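Peptide methionine sulfoxide reductase msrA/msrB (Neisseria gonorrhoeae, PDB 2H30) forms the N-terminal thioredoxin domain of PilB, which can take electrons from DsbD and pass them to the downstream methionine sulfoxide reductase domains. Local coordinates at residues T76-G81 with G89-W94; P80-E85 with T112-L117; A67-A72 with A149-P154; T19-K24 with V33-D38. The protein carries 2 engineered substitutions. All coordinates share one frame; numbering follows the deposited sequence.

Interaction 1: residues T76-G81 with G89-W94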
# COMPACT_ATOMS: atom_id res chain seq x y z
N THR A 76 0.25 -2.34 2.27
CA THR A 76 0.86 -1.00 2.30
C THR A 76 2.36 -1.17 2.09
O THR A 76 2.90 -2.26 2.37
CB THR A 76 0.59 -0.23 3.62
OG1 THR A 76 1.45 -0.72 4.66
CG2 THR A 76 -0.92 -0.39 3.99
N VAL A 77 3.00 -0.12 1.61
CA VAL A 77 4.44 -0.11 1.38
C VAL A 77 5.06 1.11 2.05
O VAL A 77 4.67 2.24 1.77
CB VAL A 77 4.74 -0.03 -0.08
CG1 VAL A 77 6.28 0.14 -0.31
CG2 VAL A 77 4.25 -1.33 -0.78
N ALA A 78 6.05 0.82 2.91
CA ALA A 78 6.95 1.87 3.43
C ALA A 78 8.30 1.60 2.80
O ALA A 78 8.59 0.47 2.46
CB ALA A 78 7.07 1.83 4.92
N SER A 79 9.08 2.67 2.63
CA SER A 79 10.31 2.61 1.79
C SER A 79 11.49 3.13 2.57
O SER A 79 11.87 4.29 2.40
CB SER A 79 10.08 3.36 0.47
OG SER A 79 9.02 2.78 -0.29
N PRO A 80 12.07 2.29 3.44
CA PRO A 80 13.21 2.77 4.26
C PRO A 80 14.32 3.40 3.42
O PRO A 80 14.68 2.90 2.36
CB PRO A 80 13.70 1.48 4.94
CG PRO A 80 12.43 0.64 5.13
CD PRO A 80 11.70 0.91 3.78
N GLY A 81 14.81 4.55 3.87
CA GLY A 81 15.90 5.19 3.14
C GLY A 81 15.55 5.98 1.92
O GLY A 81 16.42 6.56 1.29
N GLY A 89 16.05 -1.22 9.22
CA GLY A 89 16.27 -1.52 10.64
C GLY A 89 15.66 -0.46 11.57
O GLY A 89 14.90 -0.83 12.48
N GLU A 90 16.01 0.82 11.32
CA GLU A 90 15.51 1.95 12.12
C GLU A 90 13.98 2.00 11.91
O GLU A 90 13.22 2.07 12.91
CB GLU A 90 16.18 3.24 11.72
CG GLU A 90 15.62 4.47 12.44
CD GLU A 90 16.14 5.83 11.93
OE1 GLU A 90 16.72 6.00 10.78
OE2 GLU A 90 15.91 6.79 12.72
N PHE A 91 13.58 1.77 10.65
CA PHE A 91 12.15 1.87 10.32
C PHE A 91 11.38 0.84 11.11
O PHE A 91 10.38 1.13 11.77
CB PHE A 91 11.88 1.74 8.79
CG PHE A 91 10.41 1.67 8.49
CD1 PHE A 91 9.68 2.88 8.44
CD2 PHE A 91 9.72 0.44 8.45
CE1 PHE A 91 8.28 2.85 8.28
CE2 PHE A 91 8.29 0.43 8.28
CZ PHE A 91 7.62 1.66 8.21
N GLN A 92 11.82 -0.41 11.04
CA GLN A 92 11.10 -1.51 11.66
C GLN A 92 11.05 -1.38 13.19
O GLN A 92 10.07 -1.74 13.83
CB GLN A 92 11.71 -2.86 11.24
CG GLN A 92 11.59 -3.23 9.76
CD GLN A 92 12.69 -2.68 8.87
OE1 GLN A 92 13.31 -1.65 9.16
NE2 GLN A 92 12.88 -3.32 7.71
N LYS A 93 12.14 -0.88 13.78
CA LYS A 93 12.20 -0.65 15.21
C LYS A 93 11.18 0.41 15.65
O LYS A 93 10.48 0.20 16.61
CB LYS A 93 13.63 -0.25 15.63
CG LYS A 93 13.75 -0.14 17.16
CD LYS A 93 13.05 -1.31 17.93
CE LYS A 93 13.42 -2.73 17.39
NZ LYS A 93 12.21 -3.64 17.29
N TRP A 94 11.09 1.48 14.88
CA TRP A 94 10.10 2.54 15.13
C TRP A 94 8.70 1.94 14.94
O TRP A 94 7.80 2.12 15.77
CB TRP A 94 10.34 3.70 14.15
CG TRP A 94 9.16 4.63 14.16
CD1 TRP A 94 8.84 5.57 15.10
CD2 TRP A 94 8.08 4.60 13.22
NE1 TRP A 94 7.65 6.20 14.76
CE2 TRP A 94 7.15 5.60 13.63
CE3 TRP A 94 7.82 3.83 12.06
CZ2 TRP A 94 5.97 5.86 12.92
CZ3 TRP A 94 6.63 4.10 11.35
CH2 TRP A 94 5.72 5.09 11.80
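The 2.8 Å bond from Gly89 N to Gln92 OE1 ties the start of the short helix that sets Phe91 against Ala78 and Pro80. Glycine sits at the N-cap with positive phi and brings no side chain; the third helix residue holds its amide, the bond that a capping box would pair with one from the N-cap side chain. The donor lies 36° out of the plane of the Gln92 amide, and NE2 of that amide reaches Asp88. Strand 73-78, helix 90-95 and strand 105-107 form a beta-alpha-beta unit, and the contact packs its helix against the end of its first strand. Phe91 does the work. Its CG is anti to the backbone N (chi1 173°), and the ring reaches toward the strand end, with CZ approaching Ala78 CB at 3.3 Å. A small methyl suits that position, where a bulky ring has to come near the strand backbone. Nearer the helix, Pro80, whose rigid apolar ring gives the aromatic side chain a firm surface, meets the root of Phe91 obliquely. Beyond the segments, Phe91 also touches Thr107 and Glu85. Across this buried interface, where only apolar side chains touch, Pro80 CG lies 3.9 Å from Phe91 CB.

Interaction 2: residues P80-E85 with T112-L117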
# COMPACT_ATOMS: atom_id res chain seq x y z
N PRO A 80 12.07 2.29 3.44
CA PRO A 80 13.21 2.77 4.26
C PRO A 80 14.32 3.40 3.42
O PRO A 80 14.68 2.90 2.36
CB PRO A 80 13.70 1.48 4.94
CG PRO A 80 12.43 0.64 5.13
CD PRO A 80 11.70 0.91 3.78
N GLY A 81 14.81 4.55 3.87
CA GLY A 81 15.90 5.19 3.14
C GLY A 81 15.55 5.98 1.92
O GLY A 81 16.42 6.56 1.29
N PHE A 82 14.26 6.08 1.59
CA PHE A 82 13.79 6.77 0.43
C PHE A 82 12.95 7.95 0.89
O PHE A 82 12.15 7.81 1.85
CB PHE A 82 12.91 5.80 -0.39
CG PHE A 82 12.29 6.42 -1.58
CD1 PHE A 82 13.08 6.88 -2.66
CD2 PHE A 82 10.90 6.51 -1.70
CE1 PHE A 82 12.47 7.41 -3.80
CE2 PHE A 82 10.29 7.06 -2.82
CZ PHE A 82 11.06 7.53 -3.90
N LEU A 83 13.13 9.12 0.26
CA LEU A 83 12.43 10.34 0.62
C LEU A 83 12.48 10.60 2.14
O LEU A 83 11.43 10.95 2.78
CB LEU A 83 10.98 10.34 0.12
CG LEU A 83 10.76 10.22 -1.39
CD1 LEU A 83 9.27 10.08 -1.78
CD2 LEU A 83 11.35 11.42 -2.13
N HIS A 84 13.67 10.42 2.71
CA HIS A 84 13.95 10.70 4.13
C HIS A 84 13.21 9.82 5.12
O HIS A 84 13.17 10.10 6.33
CB HIS A 84 13.77 12.19 4.48
CG HIS A 84 14.60 13.09 3.62
ND1 HIS A 84 15.98 13.14 3.71
CD2 HIS A 84 14.25 13.94 2.63
CE1 HIS A 84 16.44 14.00 2.81
NE2 HIS A 84 15.41 14.49 2.14
N GLU A 85 12.66 8.69 4.60
CA GLU A 85 12.18 7.69 5.52
C GLU A 85 13.33 7.13 6.35
O GLU A 85 14.52 7.09 5.85
CB GLU A 85 11.47 6.55 4.72
CG GLU A 85 10.97 5.41 5.57
CD GLU A 85 9.91 5.87 6.57
OE1 GLU A 85 10.30 6.24 7.72
OE2 GLU A 85 8.73 5.89 6.19
N THR A 112 12.26 1.02 -4.30
CA THR A 112 12.29 0.55 -5.70
C THR A 112 10.93 0.69 -6.40
O THR A 112 10.82 1.25 -7.49
CB THR A 112 12.69 -0.90 -5.74
OG1 THR A 112 14.07 -0.94 -5.31
CG2 THR A 112 12.62 -1.42 -7.18
N ILE A 113 9.88 0.24 -5.72
CA ILE A 113 8.58 0.21 -6.41
C ILE A 113 8.06 1.65 -6.54
O ILE A 113 7.58 2.04 -7.60
CB ILE A 113 7.59 -0.62 -5.62
CG1 ILE A 113 8.12 -2.06 -5.53
CG2 ILE A 113 6.15 -0.46 -6.23
CD1 ILE A 113 7.37 -2.86 -4.58
N ALA A 114 8.21 2.45 -5.48
CA ALA A 114 7.78 3.83 -5.57
C ALA A 114 8.49 4.56 -6.73
O ALA A 114 7.89 5.30 -7.48
CB ALA A 114 8.02 4.54 -4.20
N GLN A 115 9.80 4.34 -6.85
CA GLN A 115 10.52 4.95 -7.96
C GLN A 115 10.02 4.44 -9.32
O GLN A 115 9.81 5.25 -10.23
CB GLN A 115 12.02 4.67 -7.82
CG GLN A 115 12.60 5.46 -6.67
CD GLN A 115 14.07 5.18 -6.56
OE1 GLN A 115 14.81 5.44 -7.51
NE2 GLN A 115 14.50 4.57 -5.47
N ASN A 116 9.81 3.13 -9.46
CA ASN A 116 9.26 2.55 -10.71
C ASN A 116 7.91 3.14 -11.07
O ASN A 116 7.57 3.29 -12.22
CB ASN A 116 9.13 1.03 -10.61
CG ASN A 116 10.47 0.31 -10.53
OD1 ASN A 116 10.51 -0.87 -10.13
ND2 ASN A 116 11.54 1.00 -10.85
N LEU A 117 7.09 3.41 -10.04
CA LEU A 117 5.77 3.94 -10.27
C LEU A 117 5.70 5.46 -10.28
O LEU A 117 4.60 6.02 -10.44
CB LEU A 117 4.77 3.33 -9.26
CG LEU A 117 4.66 1.82 -9.25
CD1 LEU A 117 3.48 1.37 -8.32
CD2 LEU A 117 4.47 1.25 -10.57
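Phe82 leans out of its turn to meet two consecutive residues of helix 112-116, Ala114 and Gln115. Its chi1 of 176° sets the ring anti to the backbone N, pointing it toward the helix. Both helix residues come from the same side of the ring plane, each obliquely. Phe82 CE2 is 3.7 Å from Ala114 CB, and the methyl is small enough to let the aromatic group come near the helix backbone. At the CE1 edge is Gln115, whose chain is extended beyond CG and runs past the phenyl group in the opposite direction. Gln115 CG comes to 3.5 Å from Phe82 CE1, while Gln115 NE2 is 3.9 Å from Phe82 CD1. The amide and ring planes are only 7° apart, so the long glutamine offers its aliphatic part and a flat amide, nearly parallel to the ring but off its plane and displaced past the CE1 and CD1 edge. NE2 also makes weak hydrogen bonds to the carbonyls of Gly110 and Gly111, which may help to steady the amide.

On the opposite face of the ring, Leu83 CG lies 3.5 Å above the plane of Phe82, toward the rim of the ring. The backbone here forms a type I' turn from Phe82 to Glu85, closed by Glu85 N to Phe82 O at 2.9 Å, with Leu83 and His84 at positive phi. Tyr122 touches both Phe82 and Leu83. The loop between strand 73-78 and helix 90-95 thereby rests on helix 112-116, whose Ile113 packs on helix 16-20 and on Phe45 of strand 41-45.

Interaction 3: residues A67-A72 with A149-P154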
# COMPACT_ATOMS: atom_id res chain seq x y z
N ALA A 67 -14.78 -7.73 5.08
CA ALA A 67 -15.24 -8.56 3.98
C ALA A 67 -15.49 -7.82 2.64
O ALA A 67 -15.33 -8.44 1.59
CB ALA A 67 -16.55 -9.26 4.40
N LYS A 68 -15.86 -6.54 2.70
CA LYS A 68 -16.10 -5.78 1.45
C LYS A 68 -14.84 -5.71 0.58
O LYS A 68 -14.94 -5.47 -0.61
CB LYS A 68 -16.57 -4.37 1.73
CG LYS A 68 -17.92 -4.32 2.35
CD LYS A 68 -18.42 -2.90 2.42
CE LYS A 68 -17.69 -2.06 3.42
NZ LYS A 68 -17.84 -2.63 4.81
N PHE A 69 -13.68 -5.88 1.22
CA PHE A 69 -12.42 -5.79 0.47
C PHE A 69 -11.88 -7.16 0.13
O PHE A 69 -10.76 -7.27 -0.36
CB PHE A 69 -11.37 -5.01 1.30
CG PHE A 69 -11.65 -3.51 1.29
CD1 PHE A 69 -11.10 -2.71 0.25
CD2 PHE A 69 -12.51 -2.91 2.22
CE1 PHE A 69 -11.35 -1.33 0.20
CE2 PHE A 69 -12.79 -1.47 2.14
CZ PHE A 69 -12.17 -0.69 1.11
N SER A 70 -12.66 -8.22 0.40
CA SER A 70 -12.10 -9.54 0.29
C SER A 70 -11.72 -9.95 -1.13
O SER A 70 -10.91 -10.89 -1.28
CB SER A 70 -13.00 -10.59 0.93
OG SER A 70 -14.17 -10.66 0.18
N SER A 71 -12.23 -9.25 -2.14
CA SER A 71 -11.91 -9.61 -3.53
C SER A 71 -10.53 -9.11 -3.95
O SER A 71 -10.10 -9.42 -5.06
CB SER A 71 -12.96 -9.07 -4.52
OG SER A 71 -12.92 -7.65 -4.54
N ALA A 72 -9.88 -8.29 -3.08
CA ALA A 72 -8.57 -7.71 -3.46
C ALA A 72 -7.58 -8.01 -2.37
O ALA A 72 -7.96 -8.24 -1.22
CB ALA A 72 -8.70 -6.13 -3.58
N ALA A 149 -14.59 1.41 -5.05
CA ALA A 149 -14.84 1.65 -6.46
C ALA A 149 -13.63 1.18 -7.28
O ALA A 149 -13.77 0.44 -8.27
CB ALA A 149 -15.11 3.13 -6.69
N LEU A 150 -12.43 1.49 -6.77
CA LEU A 150 -11.21 1.08 -7.54
C LEU A 150 -11.02 -0.43 -7.62
O LEU A 150 -10.55 -0.97 -8.64
CB LEU A 150 -9.94 1.63 -6.86
CG LEU A 150 -9.59 3.08 -7.03
CD1 LEU A 150 -8.24 3.26 -6.27
CD2 LEU A 150 -9.36 3.35 -8.52
N ILE A 151 -11.36 -1.17 -6.57
CA ILE A 151 -11.13 -2.63 -6.60
C ILE A 151 -12.16 -3.30 -7.50
O ILE A 151 -11.89 -4.39 -8.02
CB ILE A 151 -11.04 -3.33 -5.23
CG1 ILE A 151 -12.37 -3.27 -4.48
CG2 ILE A 151 -9.92 -2.70 -4.37
CD1 ILE A 151 -12.33 -4.17 -3.18
N ARG A 152 -13.29 -2.62 -7.69
CA ARG A 152 -14.29 -3.10 -8.63
C ARG A 152 -13.95 -2.70 -10.06
O ARG A 152 -14.11 -3.54 -10.96
CB ARG A 152 -15.68 -2.59 -8.27
CG ARG A 152 -16.76 -3.31 -9.05
CD ARG A 152 -18.08 -2.61 -8.89
NE ARG A 152 -18.07 -1.36 -9.61
CZ ARG A 152 -18.12 -0.15 -9.08
NH1 ARG A 152 -18.20 0.01 -7.78
NH2 ARG A 152 -18.09 0.90 -9.87
N ASN A 153 -13.50 -1.46 -10.26
CA ASN A 153 -13.22 -0.98 -11.65
C ASN A 153 -12.00 -0.09 -11.58
O ASN A 153 -12.08 1.01 -11.04
CB ASN A 153 -14.43 -0.19 -12.17
CG ASN A 153 -14.16 0.52 -13.52
OD1 ASN A 153 -13.17 0.25 -14.17
ND2 ASN A 153 -15.02 1.46 -13.89
N PRO A 154 -10.84 -0.58 -12.11
CA PRO A 154 -9.62 0.27 -12.02
C PRO A 154 -9.74 1.65 -12.67
O PRO A 154 -8.98 2.59 -12.32
CB PRO A 154 -8.58 -0.55 -12.80
CG PRO A 154 -9.37 -1.54 -13.64
CD PRO A 154 -10.60 -1.87 -12.79
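The ring of Phe69 stacks with that of Trp63, and its CD1 meets Ile151 CD1 at 3.9 Å, the methyl approaching obliquely. The two side chains cross at about a right angle, and Phe69 touches Glu144, Ala147 and Leu148 of the same helix as Ile151. A large flat ring suits this place, since it spans about two turns of the helix.

Ile151 uses its two branches differently. CG1 lies between the backbone N and the carbonyl carbon (chi1 66°), and the extended chain beyond carries CD1 in among Phe69, Lys68 O and Ser71, whose OG is 3.8 Å away. CG2 instead meets the methyl of Ala72, with 3.7 Å between Ile151 CG2 and Ala72 CB; a beta-branched residue can thus reach both parts of the loop. The loop forms a type I turn from Phe69 to Ala72, closed by a 3.0 Å bond from Ala72 N to Phe69 O. Ala67 O accepts from both N and OG of Ser70. Lys68 turns its amine away to a salt bridge with Asp66. Packing the C-terminal helix 144-152 against the exit of helix 51-64 fits the thioredoxin fold, where these two helices share one face of the sheet.

Interaction 4: residues T19-K24 with V33-D38. Engineered in segment 19-24: Met20 (natural residue Leu), Met23 (natural residue Leu).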
# COMPACT_ATOMS: atom_id res chain seq x y z
N THR A 19 8.65 -7.91 -8.28
CA THR A 19 9.59 -7.13 -7.50
C THR A 19 9.34 -7.29 -5.99
O THR A 19 10.25 -7.33 -5.17
CB THR A 19 9.45 -5.65 -7.90
OG1 THR A 19 9.77 -5.51 -9.29
CG2 THR A 19 10.36 -4.73 -7.06
N MSE A 20 8.08 -7.34 -5.63
CA MSE A 20 7.74 -7.36 -4.22
C MSE A 20 8.02 -8.72 -3.63
O MSE A 20 8.22 -8.88 -2.44
CB MSE A 20 6.30 -6.95 -4.04
CG MSE A 20 5.93 -6.64 -2.65
SE MSE A 20 4.13 -6.06 -2.89
CE MSE A 20 4.38 -4.52 -3.95
N SER A 21 8.08 -9.73 -4.49
CA SER A 21 8.28 -11.10 -3.99
C SER A 21 9.76 -11.38 -3.48
O SER A 21 10.09 -12.41 -2.85
CB SER A 21 7.60 -12.10 -4.96
OG SER A 21 6.13 -11.92 -4.94
N THR A 22 10.64 -10.38 -3.63
CA THR A 22 11.95 -10.44 -3.05
C THR A 22 12.00 -9.63 -1.73
O THR A 22 13.07 -9.43 -1.12
CB THR A 22 12.99 -9.89 -4.09
OG1 THR A 22 12.93 -8.48 -4.09
CG2 THR A 22 12.58 -10.36 -5.50
N MSE A 23 10.83 -9.16 -1.27
CA MSE A 23 10.82 -8.21 -0.15
C MSE A 23 10.20 -8.82 1.10
O MSE A 23 9.44 -9.80 1.01
CB MSE A 23 10.03 -6.95 -0.54
CG MSE A 23 10.78 -6.19 -1.62
SE MSE A 23 9.67 -4.62 -2.10
CE MSE A 23 10.79 -4.11 -3.59
N LYS A 24 10.54 -8.23 2.25
CA LYS A 24 9.93 -8.67 3.50
C LYS A 24 8.94 -7.65 3.97
O LYS A 24 8.92 -6.52 3.45
CB LYS A 24 10.99 -8.73 4.59
CG LYS A 24 12.10 -9.76 4.30
CD LYS A 24 13.10 -9.72 5.43
CE LYS A 24 14.11 -10.85 5.19
NZ LYS A 24 14.97 -11.04 6.39
N VAL A 33 3.45 -13.53 0.63
CA VAL A 33 2.30 -14.30 1.19
C VAL A 33 0.99 -13.53 1.00
O VAL A 33 -0.09 -14.14 1.01
CB VAL A 33 2.51 -14.72 2.66
CG1 VAL A 33 3.81 -15.52 2.83
CG2 VAL A 33 2.53 -13.53 3.62
N TYR A 34 1.10 -12.21 0.90
CA TYR A 34 -0.10 -11.36 0.82
C TYR A 34 -0.64 -11.22 -0.58
O TYR A 34 -1.76 -10.72 -0.74
CB TYR A 34 0.20 -9.95 1.36
CG TYR A 34 0.49 -10.03 2.83
CD1 TYR A 34 -0.54 -10.14 3.77
CD2 TYR A 34 1.81 -10.02 3.31
CE1 TYR A 34 -0.27 -10.22 5.13
CE2 TYR A 34 2.10 -10.11 4.69
CZ TYR A 34 1.04 -10.22 5.59
OH TYR A 34 1.30 -10.33 6.96
N LEU A 35 0.14 -11.61 -1.60
CA LEU A 35 -0.17 -11.31 -2.98
C LEU A 35 -0.98 -12.43 -3.64
O LEU A 35 -0.56 -13.02 -4.68
CB LEU A 35 1.11 -11.04 -3.77
CG LEU A 35 1.86 -9.82 -3.29
CD1 LEU A 35 3.17 -9.66 -4.06
CD2 LEU A 35 0.97 -8.59 -3.48
N LYS A 36 -2.13 -12.71 -3.04
CA LYS A 36 -2.96 -13.86 -3.45
C LYS A 36 -3.29 -13.82 -4.91
O LYS A 36 -3.52 -12.76 -5.53
CB LYS A 36 -4.25 -13.95 -2.64
CG LYS A 36 -4.10 -13.93 -1.18
CD LYS A 36 -3.05 -14.88 -0.62
CE LYS A 36 -3.18 -14.88 0.90
NZ LYS A 36 -2.12 -15.76 1.62
N LYS A 37 -3.33 -15.02 -5.51
CA LYS A 37 -3.60 -15.10 -6.93
C LYS A 37 -5.06 -14.78 -7.25
O LYS A 37 -5.95 -14.89 -6.39
CB LYS A 37 -3.20 -16.51 -7.46
CG LYS A 37 -1.69 -16.74 -7.46
CD LYS A 37 -1.04 -15.89 -8.53
CE LYS A 37 0.47 -16.00 -8.48
NZ LYS A 37 1.05 -15.65 -9.81
N ASP A 38 -5.28 -14.33 -8.47
CA ASP A 38 -6.62 -14.11 -9.01
C ASP A 38 -7.32 -12.99 -8.31
O ASP A 38 -8.56 -12.91 -8.31
CB ASP A 38 -7.47 -15.38 -8.90
CG ASP A 38 -6.87 -16.52 -9.69
OD1 ASP A 38 -6.46 -16.27 -10.85
OD2 ASP A 38 -6.83 -17.65 -9.11
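Two tight turns face each other, a type I turn from Met20 to Met23 and an inverse gamma turn centred on Leu35, with Ser21 CA and Leu35 CA 8.5 Å apart. The first is closed by Met23 N to Met20 O at 2.9 Å, the second by a weak bond from Lys36 N to Tyr34 O.

Leu35 supplies the forked end of its side chain, a branched apolar tip that suits a partly buried apolar patch, and its two methyls straddle the selenium of Met20. That selenium, in an engineered selenomethionine in place of the natural leucine, lies 3.9 Å from Leu35 CD1 and 4.1 Å from Leu35 CD2. Met20 runs straight as far as the selenium and then bends at chi3 (-63°), so its terminal methyl turns aside and the selenium meets Leu35. The two side chains approach obliquely. Nearer the surface, Ser21 OG stands 3.8 Å from Leu35 CD1, a plain packing contact; its polar partner is Pro17 O, in the preceding turn of helix 16-20. A small hydroxyl residue suits this exposed position, since it can bond back to a carbonyl of that helix while resting on a methyl.

Side chains also bond back to carbonyls just before each turn. Thr22 OG1 donates to Thr19 O at 3.1 Å, and Lys36 NZ to Val33 O at 2.7 Å, a 164° approach to the carbonyl. Met20 also reaches Ile43, Ile75 and Ile113, so the contact extends the apolar layer between the sheet and helices 16-20 and 112-116 of this thioredoxin fold.

In the fold
Interactions 1 and 2 share Pro80 and Gly81, with centres about 11 Å apart, and touch through Glu85. Together they hold the loop after strand 73-78 between helix 90-95 and helix 112-116; Glu85 and Leu83 of this loop bond to Ser48 and, weakly, Trp49, near the CxxC that is probably the redox site, as in thioredoxins. Interaction 4 closes first along the chain, its centre about 18 Å from each of the others; Met20 and Met23 meet Ile113, linking it to interaction 2. Interaction 3, with 76 residues between its segments, spans 1 and 2 in sequence but sits about 26 to 27 Å away, across the chain's centre, joining the loop that leads into strand 73-78 to the last helix, 144-152.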